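Local coordinates for Csc2 (Thermofilum pendens, PDB 4TXD), which probably binds CRISPR RNA as the Cas7-family subunit of a type I-D interference complex, and binds a zinc ion, at residues R52-L58 with F241-L247; G136-V140 with G163-F167; V280-K286 with G322-N328. All coordinates share one frame; numbering follows the deposited sequence. Where two conformers were deposited one is given.

Contact 1: residues R52-L58 with F241-L247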
# COMPACT_ATOMS: atom_id res chain seq x y z
N ARG A 52 0.14 -10.33 12.51
CA ARG A 52 0.40 -9.38 11.45
C ARG A 52 1.70 -9.74 10.77
O ARG A 52 2.55 -10.44 11.34
CB ARG A 52 0.47 -7.95 12.02
CG ARG A 52 1.67 -7.73 12.94
CD ARG A 52 1.50 -6.48 13.79
NE ARG A 52 0.72 -6.74 15.00
CZ ARG A 52 0.05 -5.81 15.67
NH1 ARG A 52 0.04 -4.55 15.23
NH2 ARG A 52 -0.62 -6.14 16.76
N ILE A 53 1.85 -9.27 9.55
CA ILE A 53 3.11 -9.38 8.84
C ILE A 53 3.69 -7.97 8.67
O ILE A 53 3.06 -7.10 8.06
CB ILE A 53 2.91 -10.05 7.49
CG1 ILE A 53 2.36 -11.47 7.72
CG2 ILE A 53 4.23 -10.06 6.69
CD1 ILE A 53 2.02 -12.21 6.45
N GLU A 54 4.85 -7.74 9.27
CA GLU A 54 5.61 -6.51 9.04
C GLU A 54 6.41 -6.57 7.75
O GLU A 54 7.08 -7.56 7.48
CB GLU A 54 6.57 -6.24 10.19
CG GLU A 54 5.96 -5.80 11.48
CD GLU A 54 7.00 -5.69 12.57
OE1 GLU A 54 7.46 -6.75 13.04
OE2 GLU A 54 7.37 -4.56 12.94
N VAL A 55 6.35 -5.50 6.95
CA VAL A 55 7.23 -5.38 5.80
C VAL A 55 8.06 -4.09 5.91
O VAL A 55 7.51 -3.00 6.14
CB VAL A 55 6.45 -5.43 4.47
CG1 VAL A 55 5.39 -4.37 4.42
CG2 VAL A 55 7.40 -5.27 3.30
N VAL A 56 9.38 -4.22 5.79
CA VAL A 56 10.27 -3.06 5.85
C VAL A 56 10.86 -2.85 4.48
O VAL A 56 11.27 -3.81 3.81
CB VAL A 56 11.39 -3.24 6.90
CG1 VAL A 56 12.43 -2.10 6.82
CG2 VAL A 56 10.80 -3.29 8.29
N PHE A 57 10.89 -1.59 4.04
CA PHE A 57 11.29 -1.27 2.70
C PHE A 57 12.02 0.07 2.62
O PHE A 57 12.01 0.86 3.57
CB PHE A 57 10.06 -1.27 1.76
CG PHE A 57 8.97 -0.29 2.15
CD1 PHE A 57 8.00 -0.63 3.10
CD2 PHE A 57 8.89 0.95 1.54
CE1 PHE A 57 6.99 0.28 3.45
CE2 PHE A 57 7.88 1.87 1.88
CZ PHE A 57 6.93 1.53 2.84
N LEU A 58 12.65 0.30 1.49
CA LEU A 58 13.32 1.54 1.21
C LEU A 58 12.66 2.26 0.06
O LEU A 58 12.27 1.65 -0.88
CB LEU A 58 14.78 1.30 0.84
CG LEU A 58 15.70 0.71 1.88
CD1 LEU A 58 17.11 0.56 1.36
CD2 LEU A 58 15.65 1.49 3.16
N PHE A 241 14.41 6.96 2.07
CA PHE A 241 13.42 6.90 3.14
C PHE A 241 13.25 5.48 3.64
O PHE A 241 13.15 4.55 2.83
CB PHE A 241 12.04 7.38 2.67
CG PHE A 241 12.00 8.81 2.20
CD1 PHE A 241 12.55 9.19 0.98
CD2 PHE A 241 11.31 9.77 2.96
CE1 PHE A 241 12.48 10.49 0.54
CE2 PHE A 241 11.22 11.07 2.53
CZ PHE A 241 11.80 11.45 1.31
N ILE A 242 13.13 5.30 4.93
CA ILE A 242 12.86 4.01 5.48
C ILE A 242 11.38 3.85 5.79
O ILE A 242 10.82 4.64 6.47
CB ILE A 242 13.66 3.74 6.75
CG1 ILE A 242 15.14 3.81 6.45
CG2 ILE A 242 13.30 2.40 7.32
CD1 ILE A 242 16.00 3.77 7.66
N GLY A 243 10.79 2.80 5.24
CA GLY A 243 9.36 2.57 5.38
C GLY A 243 9.03 1.26 6.05
O GLY A 243 9.84 0.33 6.06
N ARG A 244 7.85 1.19 6.64
CA ARG A 244 7.35 -0.04 7.25
C ARG A 244 5.83 -0.09 7.07
O ARG A 244 5.15 0.94 7.20
CB ARG A 244 7.71 -0.12 8.73
CG ARG A 244 7.35 -1.46 9.41
CD ARG A 244 7.54 -1.39 10.93
NE ARG A 244 6.42 -0.68 11.55
CZ ARG A 244 5.44 -1.26 12.23
NH1 ARG A 244 5.44 -2.59 12.42
NH2 ARG A 244 4.47 -0.52 12.73
N ALA A 245 5.31 -1.28 6.79
CA ALA A 245 3.87 -1.49 6.75
C ALA A 245 3.50 -2.74 7.53
O ALA A 245 4.30 -3.67 7.66
CB ALA A 245 3.38 -1.58 5.31
N GLU A 246 2.29 -2.74 8.08
CA GLU A 246 1.74 -3.94 8.71
C GLU A 246 0.59 -4.48 7.85
O GLU A 246 -0.33 -3.74 7.49
CB GLU A 246 1.27 -3.64 10.13
CG GLU A 246 2.42 -3.45 11.10
CD GLU A 246 1.95 -3.25 12.53
OE1 GLU A 246 0.74 -3.44 12.79
OE2 GLU A 246 2.79 -2.91 13.39
N LEU A 247 0.69 -5.76 7.50
CA LEU A 247 -0.27 -6.42 6.61
C LEU A 247 -1.03 -7.45 7.43
O LEU A 247 -0.42 -8.35 8.00
CB LEU A 247 0.44 -7.08 5.42
CG LEU A 247 0.84 -6.18 4.25
CD1 LEU A 247 1.71 -5.01 4.68
CD2 LEU A 247 1.55 -7.00 3.16
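NH1 of Arg-244 is held by two carboxylates at once: it donates across the strand pair to Glu-54 OE2 at 2.8 Å and along its own strand to Glu-246 OE2 at 2.8 Å. NH2 of Arg-244 reaches Glu-246 OE2 as well, at 3.0 Å, an end-on grip in which two nitrogens converge on one oxygen in the guanidinium plane. Glu-54 OE2 is also met on its anti side, but lies tilted out of the guanidinium plane, with the carboxylate turned 78° from it. The other oxygen, Glu-246 OE1, takes Arg-52 NH1 on its syn side at 2.8 Å; with CG between the backbone N and the carbonyl carbon (chi1 67°) and a bend at chi3, Arg-52 brings the edge of its guanidinium to this carboxylate. With an alanine in place of Glu-246, Arg-52 NH1 would probably lose its mate and the end of Arg-244 would be steered less firmly by its remaining acid partners. Asp-200 holds NE of Arg-244, while Ser-292 and Thr-293 bind Glu-54.

The opposite face of this antiparallel pair is apolar. The ring of Phe-57 lies over Gly-243, whose CA is 3.8 Å from the ring centroid, where a beta carbon would collide with it. Val-55 CG1 touches Ala-245 CB at 3.6 Å and Leu-247 CD1 at 3.7 Å, and helix 252-263 covers this side. Six backbone hydrogen bonds, two each at Ile-53/Leu-247, Val-55/Ala-245 and Phe-57/Gly-243, join the strands in the middle of the RRM-like sheet. Two arginines and two glutamates, mostly buried, thus answer one another's charges, which probably offsets much of the cost of removing them from water.

Contact 2: residues G136-V140 with G163-F167; sequences GFKKV and GMDGF. With ZN (zinc ion), chain B.
The zinc site of Csc2 borders this meeting of two parts of the long loop between helices 118-134 and 169-174, where Lys-139 CB rests against Asp-165 CB at 3.9 Å while the carboxylate of Asp-165 turns to the metal. Asp-165 OD1 binds the zinc ion at 2.2 Å, and Cys-146, Cys-168 and Cys-171 complete the four ligands; OD2 is held by Trp-144. The same OD1 accepts the backbone N of Phe-167 at 3.0 Å from above the carboxylate plane, closing an Asx turn. A chi1 of 54° in Asp-165, with CG between the backbone N and the carbonyl carbon, keeps OD1 near that N while it binds the zinc. Gly-166, at positive phi, carries the chain round the turn.

Phe-167 then swings toward residues 136-140. Its CB stands over the centre of the Phe-137 ring, 4.2 Å from the centroid, and the two side chains run past each other in opposite directions, their rings oblique with planes at 57°. The edge of the Phe-167 ring faces Lys-139 O, with CE2 at 3.6 Å. Helix 343-365 lies against both phenylalanines. Bent at chi2 and chi4, Lys-139 brings NZ to Met-164 O at 3.2 Å, and a water joins Lys-139 N to Asp-165 O.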
# COMPACT_ATOMS: atom_id res chain seq x y z
N GLY A 136 -25.02 -7.96 -5.58
CA GLY A 136 -25.68 -6.68 -5.42
C GLY A 136 -24.89 -5.48 -5.91
O GLY A 136 -25.43 -4.37 -5.95
N PHE A 137 -23.64 -5.67 -6.28
CA PHE A 137 -22.83 -4.56 -6.71
C PHE A 137 -23.31 -3.92 -8.01
O PHE A 137 -23.76 -4.58 -8.88
CB PHE A 137 -21.37 -4.96 -6.78
CG PHE A 137 -20.76 -5.26 -5.45
CD1 PHE A 137 -20.26 -4.26 -4.67
CD2 PHE A 137 -20.70 -6.53 -4.99
CE1 PHE A 137 -19.72 -4.53 -3.46
CE2 PHE A 137 -20.15 -6.80 -3.79
CZ PHE A 137 -19.66 -5.80 -3.02
N LYS A 138 -23.17 -2.61 -8.10
CA LYS A 138 -23.74 -1.84 -9.19
C LYS A 138 -22.73 -1.53 -10.29
O LYS A 138 -23.10 -1.44 -11.46
CB LYS A 138 -24.34 -0.54 -8.66
CG LYS A 138 -25.62 -0.75 -7.86
CD LYS A 138 -26.23 0.58 -7.45
CE LYS A 138 -27.50 0.36 -6.66
NZ LYS A 138 -28.06 1.65 -6.18
N LYS A 139 -21.48 -1.35 -9.94
CA LYS A 139 -20.48 -1.06 -10.94
C LYS A 139 -20.00 -2.31 -11.63
O LYS A 139 -18.91 -2.76 -11.42
CB LYS A 139 -19.33 -0.31 -10.31
CG LYS A 139 -19.62 1.17 -10.18
CD LYS A 139 -20.55 1.53 -9.03
CE LYS A 139 -20.75 3.03 -8.90
NZ LYS A 139 -19.67 3.68 -8.14
N VAL A 140 -20.86 -2.89 -12.45
CA VAL A 140 -20.56 -4.17 -13.02
C VAL A 140 -20.58 -4.20 -14.55
O VAL A 140 -21.09 -5.11 -15.13
CB VAL A 140 -21.48 -5.24 -12.45
CG1 VAL A 140 -21.19 -5.40 -10.97
CG2 VAL A 140 -22.91 -4.85 -12.64
N GLY A 163 -17.20 5.71 -10.17
CA GLY A 163 -16.59 5.74 -8.85
C GLY A 163 -15.85 4.45 -8.54
O GLY A 163 -15.47 3.72 -9.46
N MET A 164 -15.64 4.17 -7.26
CA MET A 164 -15.02 2.94 -6.83
C MET A 164 -16.05 1.83 -6.93
O MET A 164 -17.21 2.09 -6.79
CB MET A 164 -14.51 3.08 -5.39
CG MET A 164 -13.19 3.83 -5.27
SD MET A 164 -12.69 4.40 -3.64
CE MET A 164 -11.89 2.95 -3.02
N ASP A 165 -15.62 0.60 -7.18
CA ASP A 165 -16.56 -0.48 -7.33
C ASP A 165 -16.89 -1.19 -6.03
O ASP A 165 -17.93 -1.77 -5.89
CB ASP A 165 -16.12 -1.47 -8.40
CG ASP A 165 -14.73 -1.99 -8.19
OD1 ASP A 165 -14.28 -2.05 -7.07
OD2 ASP A 165 -14.08 -2.36 -9.15
N GLY A 166 -15.98 -1.13 -5.09
CA GLY A 166 -16.16 -1.77 -3.82
C GLY A 166 -15.90 -3.24 -3.79
O GLY A 166 -16.15 -3.86 -2.79
N PHE A 167 -15.41 -3.81 -4.88
CA PHE A 167 -15.11 -5.22 -4.88
C PHE A 167 -13.78 -5.63 -5.51
O PHE A 167 -13.40 -6.74 -5.40
CB PHE A 167 -16.26 -6.02 -5.47
CG PHE A 167 -16.48 -5.78 -6.92
CD1 PHE A 167 -15.76 -6.45 -7.85
CD2 PHE A 167 -17.39 -4.88 -7.35
CE1 PHE A 167 -15.95 -6.24 -9.18
CE2 PHE A 167 -17.59 -4.65 -8.68
CZ PHE A 167 -16.86 -5.33 -9.60
ZN ZN B . -12.32 -1.11 -6.82
O HOH W 1 -20.28 -1.55 -7.36
O HOH W 2 -20.31 5.99 -10.31

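Contact 3: residues V280-K286 with G322-N328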
# COMPACT_ATOMS: atom_id res chain seq x y z
N VAL A 280 11.69 1.68 -5.17
CA VAL A 280 11.34 1.07 -3.90
C VAL A 280 11.93 -0.31 -3.85
O VAL A 280 11.87 -1.05 -4.83
CB VAL A 280 9.80 0.98 -3.71
CG1 VAL A 280 9.46 0.29 -2.40
CG2 VAL A 280 9.16 2.39 -3.79
N GLU A 281 12.51 -0.67 -2.71
CA GLU A 281 13.02 -2.02 -2.51
C GLU A 281 12.47 -2.63 -1.24
O GLU A 281 12.58 -2.04 -0.17
CB GLU A 281 14.54 -2.03 -2.44
CG GLU A 281 15.24 -1.31 -3.55
CD GLU A 281 16.69 -1.08 -3.21
OE1 GLU A 281 17.01 0.03 -2.71
OE2 GLU A 281 17.49 -2.01 -3.41
N ILE A 282 11.89 -3.83 -1.34
CA ILE A 282 11.48 -4.57 -0.15
C ILE A 282 12.72 -5.22 0.45
O ILE A 282 13.47 -5.89 -0.27
CB ILE A 282 10.42 -5.67 -0.47
CG1 ILE A 282 9.31 -5.12 -1.37
CG2 ILE A 282 9.89 -6.30 0.82
CD1 ILE A 282 8.44 -4.07 -0.70
N LEU A 283 12.95 -5.05 1.73
CA LEU A 283 14.08 -5.64 2.39
C LEU A 283 13.78 -6.87 3.21
O LEU A 283 14.61 -7.71 3.38
CB LEU A 283 14.79 -4.63 3.26
CG LEU A 283 15.35 -3.41 2.56
CD1 LEU A 283 16.14 -2.60 3.53
CD2 LEU A 283 16.19 -3.80 1.39
N GLY A 284 12.59 -6.95 3.76
CA GLY A 284 12.31 -8.05 4.66
C GLY A 284 10.90 -8.09 5.20
O GLY A 284 10.22 -7.06 5.26
N VAL A 285 10.47 -9.28 5.59
CA VAL A 285 9.17 -9.46 6.23
C VAL A 285 9.29 -10.26 7.53
O VAL A 285 10.25 -10.99 7.72
CB VAL A 285 8.16 -10.18 5.30
CG1 VAL A 285 7.93 -9.37 4.04
CG2 VAL A 285 8.66 -11.59 4.97
N LYS A 286 8.32 -10.09 8.41
CA LYS A 286 8.27 -10.87 9.64
C LYS A 286 6.83 -11.00 10.12
O LYS A 286 6.11 -10.01 10.23
CB LYS A 286 9.12 -10.23 10.74
CG LYS A 286 9.28 -11.12 11.95
CD LYS A 286 9.96 -10.41 13.10
CE LYS A 286 10.10 -11.35 14.30
NZ LYS A 286 10.85 -10.71 15.41
N GLY A 322 14.92 -10.89 13.39
CA GLY A 322 14.25 -12.12 13.04
C GLY A 322 13.42 -12.02 11.78
O GLY A 322 12.52 -12.83 11.57
N PHE A 323 13.72 -11.02 10.96
CA PHE A 323 13.07 -10.84 9.66
C PHE A 323 13.60 -11.81 8.62
O PHE A 323 14.78 -12.14 8.60
CB PHE A 323 13.28 -9.41 9.14
CG PHE A 323 12.29 -8.41 9.67
CD1 PHE A 323 12.32 -8.00 11.00
CD2 PHE A 323 11.35 -7.84 8.81
CE1 PHE A 323 11.41 -7.07 11.49
CE2 PHE A 323 10.44 -6.91 9.28
CZ PHE A 323 10.46 -6.52 10.62
N THR A 324 12.71 -12.26 7.73
CA THR A 324 13.10 -13.03 6.57
C THR A 324 13.44 -12.08 5.44
O THR A 324 12.59 -11.30 5.02
CB THR A 324 11.99 -13.97 6.11
OG1 THR A 324 11.64 -14.85 7.19
CG2 THR A 324 12.43 -14.77 4.90
N PRO A 325 14.68 -12.15 4.94
CA PRO A 325 15.11 -11.25 3.87
C PRO A 325 14.24 -11.44 2.65
O PRO A 325 13.75 -12.54 2.43
CB PRO A 325 16.56 -11.67 3.59
CG PRO A 325 16.67 -13.04 4.15
CD PRO A 325 15.76 -13.08 5.33
N VAL A 326 14.04 -10.37 1.89
CA VAL A 326 13.35 -10.49 0.62
C VAL A 326 14.26 -10.03 -0.50
O VAL A 326 14.88 -8.97 -0.42
CB VAL A 326 12.06 -9.65 0.60
CG1 VAL A 326 11.48 -9.60 -0.82
CG2 VAL A 326 11.05 -10.21 1.60
N ASP A 327 14.36 -10.86 -1.54
CA ASP A 327 15.10 -10.52 -2.74
C ASP A 327 14.20 -9.74 -3.68
O ASP A 327 13.41 -10.33 -4.43
CB ASP A 327 15.63 -11.79 -3.42
CG ASP A 327 16.63 -11.49 -4.51
OD1 ASP A 327 17.61 -12.26 -4.62
OD2 ASP A 327 16.45 -10.51 -5.27
N ASN A 328 14.31 -8.42 -3.64
CA ASN A 328 13.43 -7.55 -4.40
C ASN A 328 13.43 -7.88 -5.88
O ASN A 328 12.40 -7.79 -6.53
CB ASN A 328 13.81 -6.08 -4.19
CG ASN A 328 12.73 -5.13 -4.64
OD1 ASN A 328 11.78 -4.85 -3.90
ND2 ASN A 328 12.86 -4.61 -5.87
O HOH W 3 11.70 -2.44 -7.14
O HOH W 4 15.90 -6.62 -1.43
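Lys-286 crosses the Phe-323 ring at about a right angle, with its CB above the centre of one face, 3.6 Å from the centroid. Its CG lies anti to the backbone N (chi1 -170°), and from there the extended chain passes Gly-322 O to leave NZ bonded to Leu-321 O, at the end of helix 307-321. The in-plane edge of the same ring points at Gly-284, CD2 lying 3.6 Å from its carbonyl carbon.

Further along, Val-326 packs between two residues of strand 280-286: its CG2 meets Val-285 CG1 at 4.0 Å with the side chains perpendicular, while its CB meets Ile-282 CG2 at 4.0 Å in a slanting crossing. Backbone bonds in both directions join Val-285 and Thr-324, and Val-326 N donates to Leu-283 O. Leu-283 and Gly-284 together face Val-56, a classic beta bulge on the other side of the strand.

Asn-328 stands at a right angle to Ile-282, and its OD1 accepts Ile-282 N at 2.8 Å from above the amide plane. Nearby, one water bridges Ile-282 O and Val-326 O, two acceptors 3.4 Å apart. Where strand 324-325 has ended and helix 328-334 begins, a side-chain amide and a water thus take over the polar groups of the sheet's last full strand, which regular strand pairing no longer serves.

Overall arrangement
Contacts 1 and 3 lie in one antiparallel sheet, separated by the seam between strands 52-61 and 277-288, with centres 9 Å apart: strand 52-61 pairs with strand 240-247 in contact 1, while its other edge runs beside strand 277-288, which carries the first segment of contact 3. Between them, Glu-54 N lies 2.8 Å from Lys-286 O and Leu-58 N lies 2.9 Å from Glu-281 O, both probable hydrogen bonds. Contact 2 stands apart, its nearest atoms about 17 Å from those of contact 1 and about 21 Å from those of contact 3, yet in sequence it is nested within the loop that contact 1 closes. The zinc ion bound there thus lies well away from both.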